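Local structure of putative cell adhesion protein (Parabacteroides distasonis, 3LIU) at residues T113-L116 with S117-T120; N298-E301 with A302-N305; D152-K156 with D157-K161. The protein is a putative fimbrial subunit of the FimA/Mfa1 family that probably assembles into surface pili serving cell adhesion. All coordinates share one frame; numbering follows the deposited sequence.

Interaction 1. Residues T113-L116 with S117-T120; sequences TINL and SDET
Glu119 is the side chain that gathers this turn together: Leu116 and Ile114 both reach it, each crossing it at roughly a right angle. The first torsion of the glutamate (chi1 -54°) lays CG beside Leu116, and a bend at the second (chi2 -69°) turns the carboxylate toward Ile114. Leu116 CD1 meets Glu119 CG at 4.0 Å, a plain methyl-to-methylene touch, and further along Ile114 CD1 comes to 3.9 Å from Glu119 OE2. The polar end of this buried glutamate is well supplied. OE1 forms a salt bridge with Lys123, and OE2 is hydrogen-bonded by both Thr126 and Tyr285; the lysine would probably favour the ionised carboxylate.

Asp118 packs against the main chain. Its CB sits 3.4 Å from Asn115 O, and its carboxylate reaches back along the strand to water 1. That water donates to Asp118 OD2 at 3.2 Å while accepting from Asn115 N, so it bridges side chain and main chain. Water 2 makes a second bridge by donating to both Leu116 O and Glu119 O.

Two successive main-chain bonds shape the turn. Asp118 N gives to Asn115 O at 3.0 Å, and Glu119 N gives to Leu116 O at 2.8 Å and a fairly straight 165°. Leu116 O is thus gripped twice, by Glu119 N and by water 2.

The peptide of Leu116 still pairs with Gly210 of strand 193-213, just as Ile114 pairs with Ser212. Two successive i to i+3 bonds of this kind are the signature of a short 3-10 turn, here ending strand 113-115 and leading to Glu119, whose backbone angles fit the centre of an inverse gamma turn.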
ATOM      1  N   THR A 113     -10.285  -6.119   8.431  1.00 11.29           N
ATOM      2  CA  THR A 113      -9.122  -5.259   8.602  1.00 11.53           C
ATOM      3  C   THR A 113      -7.837  -6.071   8.430  1.00 10.71           C
ATOM      4  O   THR A 113      -7.661  -7.079   9.100  1.00 11.80           O
ATOM      5  CB  THR A 113      -9.126  -4.574   9.962  1.00 14.70           C
ATOM      6  OG1 THR A 113     -10.276  -3.713  10.032  1.00 12.63           O
ATOM      7  CG2 THR A 113      -7.834  -3.722  10.128  1.00 10.94           C
ATOM      8  N   ILE A 114      -6.936  -5.630   7.552  1.00  9.78           N
ATOM      9  CA  ILE A 114      -5.599  -6.277   7.453  1.00 10.29           C
ATOM     10  C   ILE A 114      -4.555  -5.347   8.121  1.00 11.43           C
ATOM     11  O   ILE A 114      -4.812  -4.135   8.281  1.00 10.40           O
ATOM     12  CB  ILE A 114      -5.216  -6.659   5.966  1.00 10.75           C
ATOM     13  CG1 ILE A 114      -5.314  -5.439   5.049  1.00 10.52           C
ATOM     14  CG2 ILE A 114      -6.035  -7.923   5.534  1.00  5.76           C
ATOM     15  CD1 ILE A 114      -4.936  -5.639   3.477  1.00 11.30           C
ATOM     16  N   ASN A 115      -3.407  -5.910   8.513  1.00  9.49           N
ATOM     17  CA  ASN A 115      -2.387  -5.216   9.307  1.00  9.79           C
ATOM     18  C   ASN A 115      -1.062  -5.145   8.566  1.00 10.05           C
ATOM     19  O   ASN A 115      -0.578  -6.139   8.016  1.00 10.20           O
ATOM     20  CB  ASN A 115      -2.199  -5.910  10.641  1.00  8.48           C
ATOM     21  CG  ASN A 115      -3.488  -6.029  11.397  1.00 15.67           C
ATOM     22  OD1 ASN A 115      -4.024  -5.023  11.905  1.00 17.87           O
ATOM     23  ND2 ASN A 115      -4.028  -7.248  11.451  1.00  5.74           N
ATOM     24  N   LEU A 116      -0.507  -3.948   8.522  1.00 11.62           N
ATOM     25  CA  LEU A 116       0.641  -3.628   7.650  1.00 11.48           C
ATOM     26  C   LEU A 116       1.862  -4.440   8.001  1.00 13.79           C
ATOM     27  O   LEU A 116       2.582  -4.853   7.119  1.00 10.68           O
ATOM     28  CB  LEU A 116       0.960  -2.119   7.680  1.00 12.42           C
ATOM     29  CG  LEU A 116       2.054  -1.667   6.699  1.00 10.72           C
ATOM     30  CD1 LEU A 116       1.694  -2.045   5.222  1.00 11.08           C
ATOM     31  CD2 LEU A 116       2.297  -0.113   6.777  1.00  8.10           C
ATOM     32  N   SER A 117       2.045  -4.728   9.289  1.00 11.91           N
ATOM     33  CA  SER A 117       3.183  -5.469   9.738  1.00 13.02           C
ATOM     34  C   SER A 117       3.222  -6.910   9.197  1.00 15.05           C
ATOM     35  O   SER A 117       4.292  -7.528   9.254  1.00 16.62           O
ATOM     36  CB  SER A 117       3.260  -5.452  11.300  1.00 15.50           C
ATOM     37  OG  SER A 117       2.127  -6.111  11.841  1.00 11.66           O
ATOM     38  N   ASP A 118       2.090  -7.438   8.692  1.00 11.57           N
ATOM     39  CA  ASP A 118       2.088  -8.693   7.971  1.00 14.59           C
ATOM     40  C   ASP A 118       2.561  -8.598   6.536  1.00 15.52           C
ATOM     41  O   ASP A 118       2.766  -9.647   5.932  1.00 13.93           O
ATOM     42  CB  ASP A 118       0.696  -9.327   7.893  1.00 12.08           C
ATOM     43  CG  ASP A 118       0.151  -9.741   9.256  1.00 17.94           C
ATOM     44  OD1 ASP A 118       0.947 -10.085  10.113  1.00 19.78           O
ATOM     45  OD2 ASP A 118      -1.063  -9.723   9.440  1.00 18.78           O
ATOM     46  N   GLU A 119       2.714  -7.399   5.966  1.00 14.56           N
ATOM     47  CA  GLU A 119       2.988  -7.304   4.502  1.00 14.59           C
ATOM     48  C   GLU A 119       4.471  -7.434   4.140  1.00 12.66           C
ATOM     49  O   GLU A 119       5.161  -6.450   3.926  1.00 12.46           O
ATOM     50  CB  GLU A 119       2.404  -6.020   3.915  1.00 16.50           C
ATOM     51  CG  GLU A 119       0.920  -5.831   4.189  1.00 17.50           C
ATOM     52  CD  GLU A 119       0.016  -6.823   3.436  1.00 20.93           C
ATOM     53  OE1 GLU A 119       0.502  -7.668   2.627  1.00 18.18           O
ATOM     54  OE2 GLU A 119      -1.200  -6.775   3.697  1.00 11.51           O
ATOM     55  N   THR A 120       4.931  -8.668   4.076  1.00 11.65           N
ATOM     56  CA  THR A 120       6.292  -9.010   3.649  1.00 14.87           C
ATOM     57  C   THR A 120       6.288  -9.836   2.366  1.00 13.67           C
ATOM     58  O   THR A 120       5.288 -10.473   2.007  1.00 14.89           O
ATOM     59  CB  THR A 120       6.988  -9.844   4.722  1.00 16.60           C
ATOM     60  OG1 THR A 120       6.272 -11.077   4.855  1.00 21.27           O
ATOM     61  CG2 THR A 120       6.988  -9.085   6.089  1.00 13.89           C
TER
HETATM   62  O   HOH W   1      -2.390  -8.302   6.837  1.00 26.13           O
HETATM   63  O   HOH W   2       5.166  -4.474   5.833  1.00 25.56           O

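Interaction 2. Residues N298-E301 with A302-N305; sequences NVNE and AYAN
Asn300 meets Ala302, Tyr303 and Ala304 at once, and hydrogen bonds to its two oxygens do most of the holding. The main-chain oxygen takes two N-H donors: Tyr303 N gives to Asn300 O at 2.8 Å from above the carbonyl plane, and Ala304 N gives to the same Asn300 O at 2.9 Å, nearly in line with the carbonyl bond. The side-chain oxygen adds a weak bond, with Ala302 N 3.2 Å from Asn300 OD1 and a bent angle of 133°. CG lies anti to the backbone N (chi1 -177°), which swings the amide forward over the next residues and lets OD1 reach that N-H.

The bond from OD1 to the N-H two residues on makes a weak Asx turn, set over a type I beta turn that runs from Asn300 to Tyr303. The bond from Ala304 N to Asn300 O extends the beta turn into an alpha turn within the long connection between strands 282-284 and 308-319.

Of the van der Waals contacts, the chief one joins amide and ring. Asn300 OD1 lies in the plane of the Tyr303 ring at its edge, 3.6 Å from Tyr303 CD1, and the amide is turned 78° from the ring. With an alanine at Asn300, Ala302 N is likely to lose its weak side-chain acceptor, and a gap would probably open at the CD1 edge of the tyrosine, leaving the ring less closely held on that side. The ring also stacks on Tyr256.

The apolar share is small: Val299 CG1 touches Ala304 CB at 4.1 Å, across the turn. A cis peptide follows Ala304, and Asn305 beyond it bonds through OD1 to Lys258 N and through its backbone O to Asn287.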
ATOM      1  N   ASN A 298      -1.618  23.272  16.353  1.00 19.89           N
ATOM      2  CA  ASN A 298      -0.452  23.445  15.514  1.00 22.22           C
ATOM      3  C   ASN A 298      -0.318  22.345  14.477  1.00 20.15           C
ATOM      4  O   ASN A 298       0.652  21.644  14.479  1.00 18.44           O
ATOM      5  CB  ASN A 298       0.808  23.527  16.385  1.00 23.78           C
ATOM      6  CG  ASN A 298       2.044  23.942  15.597  1.00 24.56           C
ATOM      7  OD1 ASN A 298       1.957  24.694  14.620  1.00 33.86           O
ATOM      8  ND2 ASN A 298       3.202  23.433  16.009  1.00 25.29           N
ATOM      9  N   VAL A 299      -1.329  22.230  13.622  1.00 19.14           N
ATOM     10  CA  VAL A 299      -1.432  21.229  12.600  1.00 18.79           C
ATOM     11  C   VAL A 299      -1.209  21.895  11.231  1.00 19.16           C
ATOM     12  O   VAL A 299      -2.007  22.758  10.815  1.00 17.18           O
ATOM     13  CB  VAL A 299      -2.874  20.601  12.561  1.00 18.36           C
ATOM     14  CG1 VAL A 299      -3.020  19.564  11.382  1.00 14.36           C
ATOM     15  CG2 VAL A 299      -3.199  19.929  13.871  1.00 14.30           C
ATOM     16  N   ASN A 300      -0.155  21.473  10.525  1.00 15.90           N
ATOM     17  CA  ASN A 300      -0.014  21.831   9.118  1.00 14.97           C
ATOM     18  C   ASN A 300      -0.710  20.745   8.297  1.00 12.74           C
ATOM     19  O   ASN A 300      -0.189  19.639   8.084  1.00  9.71           O
ATOM     20  CB  ASN A 300       1.455  22.031   8.728  1.00 13.11           C
ATOM     21  CG  ASN A 300       1.630  22.481   7.295  1.00 16.68           C
ATOM     22  OD1 ASN A 300       0.827  22.132   6.441  1.00 13.34           O
ATOM     23  ND2 ASN A 300       2.715  23.249   7.010  1.00 13.55           N
ATOM     24  N   GLU A 301      -1.890  21.085   7.823  1.00 12.68           N
ATOM     25  CA  GLU A 301      -2.787  20.117   7.219  1.00 15.81           C
ATOM     26  C   GLU A 301      -2.302  19.533   5.891  1.00 15.64           C
ATOM     27  O   GLU A 301      -2.787  18.490   5.470  1.00 15.72           O
ATOM     28  CB  GLU A 301      -4.149  20.767   7.022  1.00 17.09           C
ATOM     29  CG  GLU A 301      -4.894  20.866   8.352  1.00 30.45           C
ATOM     30  CD  GLU A 301      -6.193  21.586   8.247  1.00 32.25           C
ATOM     31  OE1 GLU A 301      -6.512  22.066   7.155  1.00 40.20           O
ATOM     32  OE2 GLU A 301      -6.888  21.690   9.271  1.00 43.78           O
ATOM     33  N   ALA A 302      -1.367  20.215   5.241  1.00 14.17           N
ATOM     34  CA  ALA A 302      -0.665  19.647   4.118  1.00 14.90           C
ATOM     35  C   ALA A 302       0.255  18.471   4.521  1.00 16.11           C
ATOM     36  O   ALA A 302       0.545  17.617   3.697  1.00 14.20           O
ATOM     37  CB  ALA A 302       0.129  20.772   3.369  1.00 13.82           C
ATOM     38  N   TYR A 303       0.720  18.409   5.775  1.00 16.00           N
ATOM     39  CA  TYR A 303       1.600  17.310   6.188  1.00 14.98           C
ATOM     40  C   TYR A 303       0.985  16.304   7.143  1.00 15.96           C
ATOM     41  O   TYR A 303       1.067  15.099   6.881  1.00 13.34           O
ATOM     42  CB  TYR A 303       2.859  17.848   6.824  1.00 13.34           C
ATOM     43  CG  TYR A 303       3.767  18.627   5.897  1.00 10.02           C
ATOM     44  CD1 TYR A 303       3.455  19.926   5.503  1.00 11.12           C
ATOM     45  CD2 TYR A 303       4.973  18.106   5.487  1.00 11.96           C
ATOM     46  CE1 TYR A 303       4.315  20.646   4.697  1.00 19.90           C
ATOM     47  CE2 TYR A 303       5.852  18.826   4.676  1.00 12.52           C
ATOM     48  CZ  TYR A 303       5.522  20.083   4.287  1.00 12.91           C
ATOM     49  OH  TYR A 303       6.382  20.787   3.488  1.00 15.09           O
ATOM     50  N   ALA A 304       0.400  16.805   8.250  1.00 16.44           N
ATOM     51  CA  ALA A 304      -0.197  15.965   9.315  1.00 14.60           C
ATOM     52  C   ALA A 304      -1.652  15.591   8.997  1.00 12.14           C
ATOM     53  O   ALA A 304      -2.479  16.515   8.814  1.00 12.10           O
ATOM     54  CB  ALA A 304      -0.173  16.734  10.637  1.00 11.91           C
ATOM     55  N   ASN A 305      -2.019  14.304   8.912  1.00 11.05           N
ATOM     56  CA  ASN A 305      -1.142  13.119   9.015  1.00 10.43           C
ATOM     57  C   ASN A 305      -1.205  12.354   7.700  1.00  9.66           C
ATOM     58  O   ASN A 305      -1.524  11.164   7.631  1.00  8.51           O
ATOM     59  CB  ASN A 305      -1.530  12.185  10.184  1.00 10.36           C
ATOM     60  CG  ASN A 305      -0.795  12.518  11.510  1.00 16.85           C
ATOM     61  OD1 ASN A 305       0.024  13.452  11.569  1.00 10.69           O
ATOM     62  ND2 ASN A 305      -1.107  11.734  12.601  1.00 12.52           N
TER

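Interaction 3. Residues D152-K156 with D157-K161; sequences DITVK and DISGK
The first torsion of Thr154 (chi1 -68°) sets OG1 beside its own backbone N and CG2 anti to that N, and the two branches then part toward the facing strand. OG1 presses on Ser159 CB at a tight 3.1 Å, while CG2 turns to the bend and lies 3.5 Å from Asp157 CA. At the open end Lys161 runs extended as far as CE, with CG anti to its backbone N (chi1 -166°), passing Asp152 so that Lys161 CG is 3.5 Å from Asp152 OD1. The charged ends do not meet: Lys161 NZ remains 5.8 Å from Asp152 OD1.

Two hydrogen-bonded pairs tie the strands, Ile153 with Gly160 and Val155 with Ile158. The straightest bond runs from Val155 N to Ile158 O, 3.0 Å at 178°. Gly160 brings no side chain opposite Ile153. Lys156 and Asp157 form the corners of a type I' turn, making this a beta hairpin with a two-residue loop.

Asp152, Thr154, Ser159 and Lys161 share one face. On the other, Ile153 and Val155 rest on Tyr143 and Tyr146, and Ile158 touches Thr141. Strand 158-162 runs parallel to strand 141-144, the backbone of Lys161 bonding to Thr141 and Tyr143, so the hairpin hangs on that strand through its second arm.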
ATOM      1  N   ASP A 152     -20.155 -24.242 -21.561  1.00 21.94           N
ATOM      2  CA  ASP A 152     -19.696 -25.548 -21.132  1.00 23.55           C
ATOM      3  C   ASP A 152     -18.261 -25.739 -21.574  1.00 21.22           C
ATOM      4  O   ASP A 152     -17.937 -25.478 -22.699  1.00 22.53           O
ATOM      5  CB  ASP A 152     -20.636 -26.635 -21.648  1.00 23.54           C
ATOM      6  CG  ASP A 152     -22.048 -26.487 -21.087  1.00 27.14           C
ATOM      7  OD1 ASP A 152     -22.226 -25.769 -20.074  1.00 35.27           O
ATOM      8  OD2 ASP A 152     -22.989 -27.070 -21.653  1.00 33.34           O
ATOM      9  N   ILE A 153     -17.390 -26.115 -20.655  1.00 21.10           N
ATOM     10  CA  ILE A 153     -16.005 -26.376 -20.985  1.00 20.35           C
ATOM     11  C   ILE A 153     -15.559 -27.645 -20.284  1.00 21.14           C
ATOM     12  O   ILE A 153     -16.292 -28.186 -19.436  1.00 23.71           O
ATOM     13  CB  ILE A 153     -15.081 -25.203 -20.610  1.00 21.49           C
ATOM     14  CG1 ILE A 153     -14.964 -25.035 -19.084  1.00 20.70           C
ATOM     15  CG2 ILE A 153     -15.568 -23.934 -21.297  1.00 19.48           C
ATOM     16  CD1 ILE A 153     -13.879 -24.024 -18.658  1.00 21.06           C
ATOM     17  N   THR A 154     -14.383 -28.135 -20.663  1.00 20.87           N
ATOM     18  CA  THR A 154     -13.751 -29.263 -19.961  1.00 21.43           C
ATOM     19  C   THR A 154     -12.333 -28.902 -19.602  1.00 20.95           C
ATOM     20  O   THR A 154     -11.579 -28.360 -20.412  1.00 23.15           O
ATOM     21  CB  THR A 154     -13.810 -30.578 -20.775  1.00 21.30           C
ATOM     22  OG1 THR A 154     -15.169 -30.998 -20.853  1.00 23.35           O
ATOM     23  CG2 THR A 154     -13.000 -31.685 -20.103  1.00 21.66           C
ATOM     24  N   VAL A 155     -11.997 -29.153 -18.349  1.00 22.56           N
ATOM     25  CA  VAL A 155     -10.697 -28.837 -17.820  1.00 22.83           C
ATOM     26  C   VAL A 155     -10.192 -30.124 -17.161  1.00 24.56           C
ATOM     27  O   VAL A 155     -10.836 -30.688 -16.244  1.00 25.27           O
ATOM     28  CB  VAL A 155     -10.785 -27.651 -16.843  1.00 23.44           C
ATOM     29  CG1 VAL A 155      -9.405 -27.231 -16.381  1.00 19.90           C
ATOM     30  CG2 VAL A 155     -11.518 -26.484 -17.512  1.00 19.81           C
ATOM     31  N   LYS A 156      -9.074 -30.626 -17.682  1.00 25.63           N
ATOM     32  CA  LYS A 156      -8.487 -31.887 -17.198  1.00 25.95           C
ATOM     33  C   LYS A 156      -9.534 -32.986 -17.097  1.00 25.38           C
ATOM     34  O   LYS A 156      -9.634 -33.665 -16.081  1.00 29.72           O
ATOM     35  CB  LYS A 156      -7.809 -31.637 -15.849  1.00 24.57           C
ATOM     36  CG  LYS A 156      -6.871 -30.450 -15.940  1.00 29.12           C
ATOM     37  CD  LYS A 156      -5.732 -30.467 -14.948  1.00 29.14           C
ATOM     38  CE  LYS A 156      -4.785 -29.292 -15.238  1.00 36.47           C
ATOM     39  NZ  LYS A 156      -3.580 -29.230 -14.325  1.00 33.18           N
ATOM     40  N   ASP A 157     -10.326 -33.130 -18.157  1.00 26.46           N
ATOM     41  CA  ASP A 157     -11.357 -34.183 -18.304  1.00 26.57           C
ATOM     42  C   ASP A 157     -12.565 -34.055 -17.364  1.00 25.25           C
ATOM     43  O   ASP A 157     -13.475 -34.897 -17.426  1.00 24.40           O
ATOM     44  CB  ASP A 157     -10.742 -35.597 -18.169  1.00 27.86           C
ATOM     45  CG  ASP A 157      -9.335 -35.686 -18.749  1.00 33.91           C
ATOM     46  OD1 ASP A 157      -9.209 -35.958 -19.966  1.00 35.55           O
ATOM     47  OD2 ASP A 157      -8.355 -35.479 -17.985  1.00 40.19           O
ATOM     48  N   ILE A 158     -12.562 -33.037 -16.493  1.00 23.69           N
ATOM     49  CA  ILE A 158     -13.727 -32.665 -15.679  1.00 21.35           C
ATOM     50  C   ILE A 158     -14.508 -31.619 -16.464  1.00 23.55           C
ATOM     51  O   ILE A 158     -14.063 -30.448 -16.605  1.00 23.71           O
ATOM     52  CB  ILE A 158     -13.361 -31.987 -14.300  1.00 21.00           C
ATOM     53  CG1 ILE A 158     -12.238 -32.716 -13.558  1.00 24.06           C
ATOM     54  CG2 ILE A 158     -14.612 -31.845 -13.425  1.00 20.50           C
ATOM     55  CD1 ILE A 158     -12.546 -34.107 -13.142  1.00 27.14           C
ATOM     56  N   SER A 159     -15.657 -32.017 -16.988  1.00 20.59           N
ATOM     57  CA  SER A 159     -16.478 -31.090 -17.724  1.00 21.92           C
ATOM     58  C   SER A 159     -17.338 -30.319 -16.723  1.00 22.10           C
ATOM     59  O   SER A 159     -17.617 -30.790 -15.622  1.00 21.82           O
ATOM     60  CB  SER A 159     -17.333 -31.814 -18.772  1.00 21.90           C
ATOM     61  OG  SER A 159     -18.547 -32.232 -18.187  1.00 29.74           O
ATOM     62  N   GLY A 160     -17.712 -29.107 -17.105  1.00 20.49           N
ATOM     63  CA  GLY A 160     -18.507 -28.244 -16.252  1.00 18.80           C
ATOM     64  C   GLY A 160     -18.896 -26.994 -17.008  1.00 18.25           C
ATOM     65  O   GLY A 160     -19.187 -27.044 -18.199  1.00 17.86           O
ATOM     66  N   LYS A 161     -18.915 -25.864 -16.329  1.00 15.15           N
ATOM     67  CA  LYS A 161     -19.395 -24.639 -16.961  1.00 16.79           C
ATOM     68  C   LYS A 161     -18.646 -23.447 -16.430  1.00 14.55           C
ATOM     69  O   LYS A 161     -18.546 -23.273 -15.205  1.00 16.29           O
ATOM     70  CB  LYS A 161     -20.870 -24.449 -16.678  1.00 16.83           C
ATOM     71  CG  LYS A 161     -21.525 -23.382 -17.562  1.00 27.47           C
ATOM     72  CD  LYS A 161     -22.893 -22.992 -17.023  1.00 34.06           C
ATOM     73  CE  LYS A 161     -23.665 -22.178 -18.021  1.00 39.20           C
ATOM     74  NZ  LYS A 161     -24.504 -21.184 -17.347  1.00 36.37           N
TER

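How the interactions relate
From the N terminus the chain first reaches interaction 1, then interaction 3, and only much later interaction 2. Each is made within one continuous run, so each closes a loop of a few residues; they follow in series, and none nests in or crosses another. Residues 113-120 turn the chain out of a strand paired with strand 193-213, on the way to strand 127-136. Residues 152-161 form a hairpin beside strand 141-144, with its centre about 37 Å from that of interaction 1. Residues 298-305 curl in the loop before strand 308-319, their centre about 57 Å from that of the hairpin and across the chain's centre from it.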